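Long-range contact in signal recognition particle receptor FtsY (Sulfolobus acidocaldarius, PDB 5L3S), which serves as the receptor for the signal recognition particle, a P-loop NTPase-fold protein of the SRP54 family: residues 101-114 with 208-222. Sequence-based numbering, arbitrary orientation.
With GNP (phosphoaminophosphonic acid-guanylate ester), chain R; GNP (phosphoaminophosphonic acid-guanylate ester), chain I; SO4 (sulfate ion), chain Y.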
loop_
_atom_site.group_PDB
_atom_site.type_symbol
_atom_site.label_atom_id
_atom_site.label_comp_id
_atom_site.label_asym_id
_atom_site.label_seq_id
_atom_site.Cartn_x
_atom_site.Cartn_y
_atom_site.Cartn_z
ATOM N N PRO B 101 4.661 27.811 -17.104
ATOM C CA PRO B 101 5.156 27.104 -15.920
ATOM C C PRO B 101 5.851 25.803 -16.290
ATOM O O PRO B 101 5.693 25.326 -17.411
ATOM C CB PRO B 101 3.866 26.770 -15.175
ATOM C CG PRO B 101 2.879 26.538 -16.285
ATOM C CD PRO B 101 3.247 27.501 -17.384
ATOM N N PHE B 102 6.617 25.253 -15.353
ATOM C CA PHE B 102 7.098 23.882 -15.453
ATOM C C PHE B 102 5.959 23.020 -14.919
ATOM O O PHE B 102 5.519 23.213 -13.795
ATOM C CB PHE B 102 8.362 23.718 -14.597
ATOM C CG PHE B 102 9.048 22.388 -14.755
ATOM C CD1 PHE B 102 8.590 21.261 -14.073
ATOM C CD2 PHE B 102 10.183 22.280 -15.545
ATOM C CE1 PHE B 102 9.235 20.041 -14.211
ATOM C CE2 PHE B 102 10.832 21.071 -15.687
ATOM C CZ PHE B 102 10.361 19.947 -15.018
ATOM N N VAL B 103 5.465 22.092 -15.734
ATOM C CA VAL B 103 4.264 21.335 -15.407
ATOM C C VAL B 103 4.585 19.914 -14.966
ATOM O O VAL B 103 5.232 19.161 -15.692
ATOM C CB VAL B 103 3.297 21.282 -16.606
ATOM C CG1 VAL B 103 2.088 20.417 -16.280
ATOM C CG2 VAL B 103 2.864 22.704 -17.004
ATOM N N ILE B 104 4.128 19.566 -13.771
ATOM C CA ILE B 104 4.353 18.241 -13.207
ATOM C C ILE B 104 3.011 17.572 -12.948
ATOM O O ILE B 104 2.097 18.207 -12.416
ATOM C CB ILE B 104 5.088 18.352 -11.864
ATOM C CG1 ILE B 104 6.339 19.229 -12.020
ATOM C CG2 ILE B 104 5.424 16.953 -11.311
ATOM C CD1 ILE B 104 7.144 19.374 -10.747
ATOM N N ILE B 105 2.895 16.298 -13.313
ATOM C CA ILE B 105 1.676 15.546 -13.026
ATOM C C ILE B 105 2.035 14.374 -12.124
ATOM O O ILE B 105 3.165 13.848 -12.189
ATOM C CB ILE B 105 0.961 15.083 -14.328
ATOM C CG1 ILE B 105 -0.445 14.515 -14.032
ATOM C CG2 ILE B 105 1.828 14.100 -15.091
ATOM C CD1 ILE B 105 -1.327 14.394 -15.289
ATOM N N PHE B 106 1.085 14.003 -11.268
ATOM C CA PHE B 106 1.257 12.928 -10.287
ATOM C C PHE B 106 0.143 11.918 -10.529
ATOM O O PHE B 106 -1.027 12.308 -10.660
ATOM C CB PHE B 106 1.128 13.493 -8.861
ATOM C CG PHE B 106 2.168 14.525 -8.512
ATOM C CD1 PHE B 106 2.089 15.818 -9.022
ATOM C CD2 PHE B 106 3.218 14.213 -7.667
ATOM C CE1 PHE B 106 3.044 16.767 -8.703
ATOM C CE2 PHE B 106 4.186 15.157 -7.344
ATOM C CZ PHE B 106 4.102 16.435 -7.859
ATOM N N PHE B 107 0.489 10.635 -10.633
ATOM C CA PHE B 107 -0.550 9.607 -10.752
ATOM C C PHE B 107 -0.147 8.313 -10.046
ATOM O O PHE B 107 0.987 8.163 -9.589
ATOM C CB PHE B 107 -0.931 9.349 -12.230
ATOM C CG PHE B 107 0.251 9.039 -13.144
ATOM C CD1 PHE B 107 0.771 7.748 -13.234
ATOM C CD2 PHE B 107 0.792 10.031 -13.965
ATOM C CE1 PHE B 107 1.847 7.465 -14.086
ATOM C CE2 PHE B 107 1.857 9.759 -14.812
ATOM C CZ PHE B 107 2.387 8.473 -14.871
ATOM N N GLY B 108 -1.077 7.382 -9.942
ATOM C CA GLY B 108 -0.772 6.119 -9.274
ATOM C C GLY B 108 -2.077 5.510 -8.798
ATOM O O GLY B 108 -3.144 6.107 -8.978
ATOM N N VAL B 109 -2.009 4.331 -8.180
ATOM C CA VAL B 109 -3.234 3.657 -7.769
ATOM C C VAL B 109 -3.873 4.315 -6.553
ATOM O O VAL B 109 -3.278 5.171 -5.901
ATOM C CB VAL B 109 -3.013 2.123 -7.515
ATOM C CG1 VAL B 109 -2.355 1.474 -8.720
ATOM C CG2 VAL B 109 -2.179 1.889 -6.279
ATOM N N ASN B 110 -5.102 3.916 -6.252
ATOM C CA ASN B 110 -5.855 4.533 -5.169
ATOM C C ASN B 110 -5.203 4.468 -3.810
ATOM O O ASN B 110 -4.750 3.403 -3.380
ATOM C CB ASN B 110 -7.233 3.864 -5.075
ATOM C CG ASN B 110 -7.936 3.877 -6.383
ATOM O OD1 ASN B 110 -7.678 3.027 -7.245
ATOM N ND2 ASN B 110 -8.819 4.861 -6.570
ATOM N N GLY B 111 -5.182 5.609 -3.132
ATOM C CA GLY B 111 -4.781 5.674 -1.735
ATOM C C GLY B 111 -3.270 5.717 -1.465
ATOM O O GLY B 111 -2.867 5.819 -0.300
ATOM N N VAL B 112 -2.438 5.645 -2.505
ATOM C CA VAL B 112 -0.966 5.599 -2.296
ATOM C C VAL B 112 -0.343 6.868 -1.713
ATOM O O VAL B 112 0.720 6.816 -1.077
ATOM C CB VAL B 112 -0.168 5.244 -3.592
ATOM C CG1 VAL B 112 -0.424 3.803 -3.993
ATOM C CG2 VAL B 112 -0.466 6.242 -4.755
ATOM N N GLY B 113 -0.975 8.012 -1.951
ATOM C CA GLY B 113 -0.501 9.238 -1.342
ATOM C C GLY B 113 -0.263 10.420 -2.270
ATOM O O GLY B 113 0.464 11.326 -1.895
ATOM N N LYS B 114 -0.893 10.427 -3.446
ATOM C CA LYS B 114 -0.696 11.487 -4.437
ATOM C C LYS B 114 -0.978 12.901 -3.920
ATOM O O LYS B 114 -0.135 13.799 -4.052
ATOM C CB LYS B 114 -1.568 11.208 -5.677
ATOM C CG LYS B 114 -1.415 9.790 -6.243
ATOM C CD LYS B 114 -2.378 9.526 -7.401
ATOM C CE LYS B 114 -3.830 9.268 -6.902
ATOM N NZ LYS B 114 -3.882 8.105 -5.950
ATOM N N VAL B 208 -5.556 13.584 -20.092
ATOM C CA VAL B 208 -4.994 14.726 -19.370
ATOM C C VAL B 208 -3.556 15.006 -19.847
ATOM O O VAL B 208 -3.156 16.159 -20.016
ATOM C CB VAL B 208 -5.018 14.508 -17.844
ATOM C CG1 VAL B 208 -4.320 15.654 -17.126
ATOM C CG2 VAL B 208 -6.454 14.360 -17.342
ATOM N N LEU B 209 -2.787 13.946 -20.085
ATOM C CA LEU B 209 -1.406 14.110 -20.539
ATOM C C LEU B 209 -1.314 14.788 -21.897
ATOM O O LEU B 209 -0.454 15.649 -22.115
ATOM C CB LEU B 209 -0.691 12.756 -20.599
ATOM C CG LEU B 209 -0.490 12.024 -19.279
ATOM C CD1 LEU B 209 0.121 10.657 -19.556
ATOM C CD2 LEU B 209 0.410 12.830 -18.375
ATOM N N ARG B 210 -2.193 14.406 -22.822
ATOM C CA ARG B 210 -2.165 14.996 -24.153
ATOM C C ARG B 210 -2.448 16.489 -24.086
ATOM O O ARG B 210 -1.881 17.282 -24.831
ATOM C CB ARG B 210 -3.155 14.301 -25.090
ATOM C CG ARG B 210 -2.736 12.883 -25.464
ATOM C CD ARG B 210 -3.550 12.337 -26.631
ATOM N NE ARG B 210 -4.894 11.944 -26.229
ATOM C CZ ARG B 210 -5.223 10.725 -25.808
ATOM N NH1 ARG B 210 -4.301 9.774 -25.732
ATOM N NH2 ARG B 210 -6.473 10.461 -25.469
ATOM N N ILE B 211 -3.316 16.866 -23.162
ATOM C CA ILE B 211 -3.770 18.241 -23.065
ATOM C C ILE B 211 -2.804 19.086 -22.248
ATOM O O ILE B 211 -2.533 20.235 -22.599
ATOM C CB ILE B 211 -5.217 18.285 -22.513
ATOM C CG1 ILE B 211 -6.190 18.072 -23.675
ATOM C CG2 ILE B 211 -5.505 19.605 -21.820
ATOM C CD1 ILE B 211 -7.339 17.148 -23.374
ATOM N N ALA B 212 -2.243 18.497 -21.193
ATOM C CA ALA B 212 -1.339 19.223 -20.297
ATOM C C ALA B 212 0.126 19.210 -20.738
ATOM O O ALA B 212 0.908 20.068 -20.322
ATOM C CB ALA B 212 -1.458 18.676 -18.879
ATOM N N LYS B 213 0.486 18.229 -21.566
ATOM C CA LYS B 213 1.871 18.019 -22.009
ATOM C C LYS B 213 2.905 18.277 -20.907
ATOM O O LYS B 213 3.688 19.212 -21.002
ATOM C CB LYS B 213 2.178 18.889 -23.233
ATOM C CG LYS B 213 1.296 18.582 -24.424
ATOM C CD LYS B 213 1.653 19.453 -25.625
ATOM C CE LYS B 213 0.576 19.342 -26.688
ATOM N NZ LYS B 213 0.102 17.927 -26.811
ATOM N N PRO B 214 2.885 17.462 -19.845
ATOM C CA PRO B 214 3.721 17.778 -18.683
ATOM C C PRO B 214 5.211 17.695 -18.967
ATOM O O PRO B 214 5.658 16.967 -19.862
ATOM C CB PRO B 214 3.297 16.727 -17.635
ATOM C CG PRO B 214 2.609 15.662 -18.404
ATOM C CD PRO B 214 1.959 16.353 -19.571
ATOM N N ASP B 215 5.975 18.485 -18.221
ATOM C CA ASP B 215 7.419 18.473 -18.344
ATOM C C ASP B 215 8.016 17.368 -17.480
ATOM O O ASP B 215 9.140 16.942 -17.708
ATOM C CB ASP B 215 7.996 19.829 -17.951
ATOM C CG ASP B 215 7.467 20.948 -18.821
ATOM O OD1 ASP B 215 7.982 21.104 -19.940
ATOM O OD2 ASP B 215 6.527 21.650 -18.397
ATOM N N PHE B 216 7.259 16.901 -16.499
ATOM C CA PHE B 216 7.740 15.843 -15.610
ATOM C C PHE B 216 6.550 15.021 -15.166
ATOM O O PHE B 216 5.524 15.579 -14.804
ATOM C CB PHE B 216 8.439 16.448 -14.388
ATOM C CG PHE B 216 9.499 15.557 -13.773
ATOM C CD1 PHE B 216 10.684 15.297 -14.446
ATOM C CD2 PHE B 216 9.319 15.018 -12.510
ATOM C CE1 PHE B 216 11.666 14.486 -13.879
ATOM C CE2 PHE B 216 10.295 14.207 -11.937
ATOM C CZ PHE B 216 11.474 13.943 -12.628
ATOM N N ARG B 217 6.684 13.692 -15.181
ATOM C CA ARG B 217 5.593 12.822 -14.758
ATOM C C ARG B 217 6.067 11.951 -13.590
ATOM O O ARG B 217 7.104 11.314 -13.688
ATOM C CB ARG B 217 5.158 11.896 -15.898
ATOM C CG ARG B 217 4.741 12.553 -17.189
ATOM C CD ARG B 217 4.475 11.479 -18.226
ATOM N NE ARG B 217 4.112 12.037 -19.519
ATOM C CZ ARG B 217 3.715 11.317 -20.563
ATOM N NH1 ARG B 217 3.631 9.994 -20.472
ATOM N NH2 ARG B 217 3.404 11.922 -21.704
ATOM N N ILE B 218 5.309 11.933 -12.497
ATOM C CA ILE B 218 5.722 11.216 -11.301
ATOM C C ILE B 218 4.692 10.161 -10.912
ATOM O O ILE B 218 3.536 10.477 -10.650
ATOM C CB ILE B 218 5.927 12.156 -10.100
ATOM C CG1 ILE B 218 6.983 13.222 -10.435
ATOM C CG2 ILE B 218 6.350 11.358 -8.864
ATOM C CD1 ILE B 218 7.224 14.214 -9.316
ATOM N N LEU B 219 5.137 8.912 -10.883
ATOM C CA LEU B 219 4.321 7.818 -10.375
ATOM C C LEU B 219 4.500 7.762 -8.870
ATOM O O LEU B 219 5.628 7.823 -8.365
ATOM C CB LEU B 219 4.757 6.496 -11.005
ATOM C CG LEU B 219 4.126 5.235 -10.380
ATOM C CD1 LEU B 219 2.628 5.210 -10.592
ATOM C CD2 LEU B 219 4.826 3.955 -10.923
ATOM N N ILE B 220 3.387 7.671 -8.146
ATOM C CA ILE B 220 3.449 7.473 -6.704
ATOM C C ILE B 220 3.259 5.986 -6.357
ATOM O O ILE B 220 2.306 5.362 -6.806
ATOM C CB ILE B 220 2.395 8.318 -5.968
ATOM C CG1 ILE B 220 2.510 9.800 -6.374
ATOM C CG2 ILE B 220 2.560 8.158 -4.466
ATOM C CD1 ILE B 220 3.904 10.366 -6.149
ATOM N N LEU B 221 4.201 5.428 -5.598
ATOM C CA LEU B 221 4.104 4.054 -5.099
ATOM C C LEU B 221 4.133 4.054 -3.568
ATOM O O LEU B 221 4.842 4.845 -2.948
ATOM C CB LEU B 221 5.251 3.175 -5.663
ATOM C CG LEU B 221 5.287 2.982 -7.190
ATOM C CD1 LEU B 221 6.569 2.300 -7.669
ATOM C CD2 LEU B 221 4.053 2.197 -7.684
ATOM N N ASP B 222 3.351 3.153 -2.972
ATOM C CA ASP B 222 3.282 2.961 -1.528
ATOM C C ASP B 222 4.402 2.011 -1.096
ATOM O O ASP B 222 4.461 0.870 -1.559
ATOM C CB ASP B 222 1.917 2.316 -1.190
ATOM C CG ASP B 222 1.596 2.314 0.299
ATOM O OD1 ASP B 222 2.524 2.225 1.132
ATOM O OD2 ASP B 222 0.387 2.406 0.634
HETATM P PG GNP R . -6.688 8.936 -3.705
HETATM O O1G GNP R . -6.735 10.316 -4.318
HETATM O O2G GNP R . -8.030 8.512 -3.124
HETATM O O3G GNP R . -6.284 7.839 -4.665
HETATM N N3B GNP R . -5.630 8.949 -2.504
HETATM P PB GNP R . -4.159 9.619 -2.678
HETATM O O1B GNP R . -4.294 10.975 -3.211
HETATM O O2B GNP R . -3.330 8.734 -3.510
HETATM O O3A GNP R . -3.589 9.669 -1.277
HETATM P PA GNP R . -3.799 10.704 -0.163
HETATM O O1A GNP R . -2.913 11.895 -0.375
HETATM O O2A GNP R . -5.254 10.977 0.050
HETATM O "O5'" GNP R . -3.195 10.032 1.119
HETATM C "C5'" GNP R . -3.784 8.840 1.732
HETATM C "C4'" GNP R . -3.377 8.789 3.194
HETATM O "O4'" GNP R . -1.945 8.457 3.321
HETATM C "C3'" GNP R . -3.557 10.100 3.934
HETATM O "O3'" GNP R . -3.935 9.815 5.269
HETATM C "C2'" GNP R . -2.146 10.714 3.911
HETATM O "O2'" GNP R . -1.948 11.592 5.004
HETATM C "C1'" GNP R . -1.344 9.424 4.149
HETATM N N9 GNP R . 0.054 9.551 3.739
HETATM C C8 GNP R . 0.559 10.006 2.551
HETATM N N7 GNP R . 1.879 9.974 2.490
HETATM C C5 GNP R . 2.244 9.454 3.729
HETATM C C6 GNP R . 3.525 9.188 4.258
HETATM O O6 GNP R . 4.607 9.394 3.690
HETATM N N1 GNP R . 3.467 8.678 5.558
HETATM C C2 GNP R . 2.286 8.431 6.242
HETATM N N2 GNP R . 2.375 7.938 7.477
HETATM N N3 GNP R . 1.080 8.681 5.748
HETATM C C4 GNP R . 1.137 9.192 4.502
HETATM P PG GNP I . -7.215 7.667 5.189
HETATM O O1G GNP I . -6.304 8.809 4.714
HETATM O O2G GNP I . -8.349 8.164 6.041
HETATM O O3G GNP I . -6.292 6.678 5.873
HETATM N N3B GNP I . -7.764 6.929 3.865
HETATM P PB GNP I . -8.891 5.728 3.901
HETATM O O1B GNP I . -10.058 6.327 4.538
HETATM O O2B GNP I . -8.291 4.516 4.503
HETATM O O3A GNP I . -9.177 5.344 2.431
HETATM P PA GNP I . -10.133 6.092 1.434
HETATM O O1A GNP I . -9.857 7.540 1.377
HETATM O O2A GNP I . -11.531 5.693 1.724
HETATM O "O5'" GNP I . -9.828 5.429 0.040
HETATM C "C5'" GNP I . -8.522 5.456 -0.546
HETATM C "C4'" GNP I . -8.705 5.276 -2.047
HETATM O "O4'" GNP I . -9.027 3.898 -2.358
HETATM C "C3'" GNP I . -9.857 6.078 -2.651
HETATM O "O3'" GNP I . -9.475 6.510 -3.940
HETATM C "C2'" GNP I . -10.998 5.057 -2.772
HETATM O "O2'" GNP I . -11.865 5.402 -3.833
HETATM C "C1'" GNP I . -10.196 3.814 -3.145
HETATM N N9 GNP I . -10.760 2.489 -2.847
HETATM C C8 GNP I . -11.264 1.989 -1.664
HETATM N N7 GNP I . -11.620 0.719 -1.757
HETATM C C5 GNP I . -11.311 0.358 -3.083
HETATM C C6 GNP I . -11.463 -0.849 -3.819
HETATM O O6 GNP I . -11.928 -1.949 -3.435
HETATM N N1 GNP I . -11.006 -0.725 -5.134
HETATM C C2 GNP I . -10.479 0.418 -5.681
HETATM N N2 GNP I . -10.099 0.397 -6.969
HETATM N N3 GNP I . -10.357 1.538 -5.003
HETATM C C4 GNP I . -10.780 1.450 -3.740
HETATM S S SO4 Y . -0.963 9.180 -27.255
HETATM O O1 SO4 Y . 0.268 9.962 -27.301
HETATM O O2 SO4 Y . -1.718 9.391 -28.487
HETATM O O3 SO4 Y . -0.639 7.761 -27.121
HETATM O O4 SO4 Y . -1.768 9.606 -26.115
HETATM O O HOH W 1 0.652 3.421 -8.028
#
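V103, near the start of strand 102-107, bonds to D215, just before strand 216-222: V103 N reaches D215 OD2 at 2.9 Å, on the lone pair facing away from the other carboxylate oxygen, with 170° at the hydrogen. V103 O in turn accepts from both D215 N (2.7 Å) and F216 N, each in its carbonyl plane, so both backbone polar groups of V103 are held. The same aspartate lays its CB over the centre of the F102 ring, 3.8 Å from the centroid and 11° off the normal, a CH-pi contact. From there I105 N to F216 O, I218 N to I105 O, F107 N to I218 O and I220 N to F107 O continue the parallel ladder.

Strands 102-107 and 216-222, their axes 4.9 Å apart at closest approach, are adjacent in the mainly parallel sheet of a P-loop NTPase domain, with strand 186-191 bonded along the other edge of 102-107. On one face I218 CD1 touches both F106 CE2 (3.7 Å) and I104 CG2. On the other, I105 carries CG1 anti to its backbone N (chi1 -170°) and, with the chain extended beyond it, CD1 reaches V208 CG1 (3.7 Å), while CG2 meets L209 CD2 and P214 CG; V208 and L209 bring the end of helix 199-212 against this face, and P214 follows in the turn.

Beyond F107 the chain enters the phosphate-binding loop, where G111 N bonds O3G, and G113 N and K114 N bond O2B, of the GNP in chain R. V112 CG2 packs on I220 CG2 at 3.6 Å, and a water accepting from V109 N donates to I220 O. K114 rests its CG near I220 CG1, then bends at chi3 and chi4, bringing NZ to the same O2B and O3G and to V109 O.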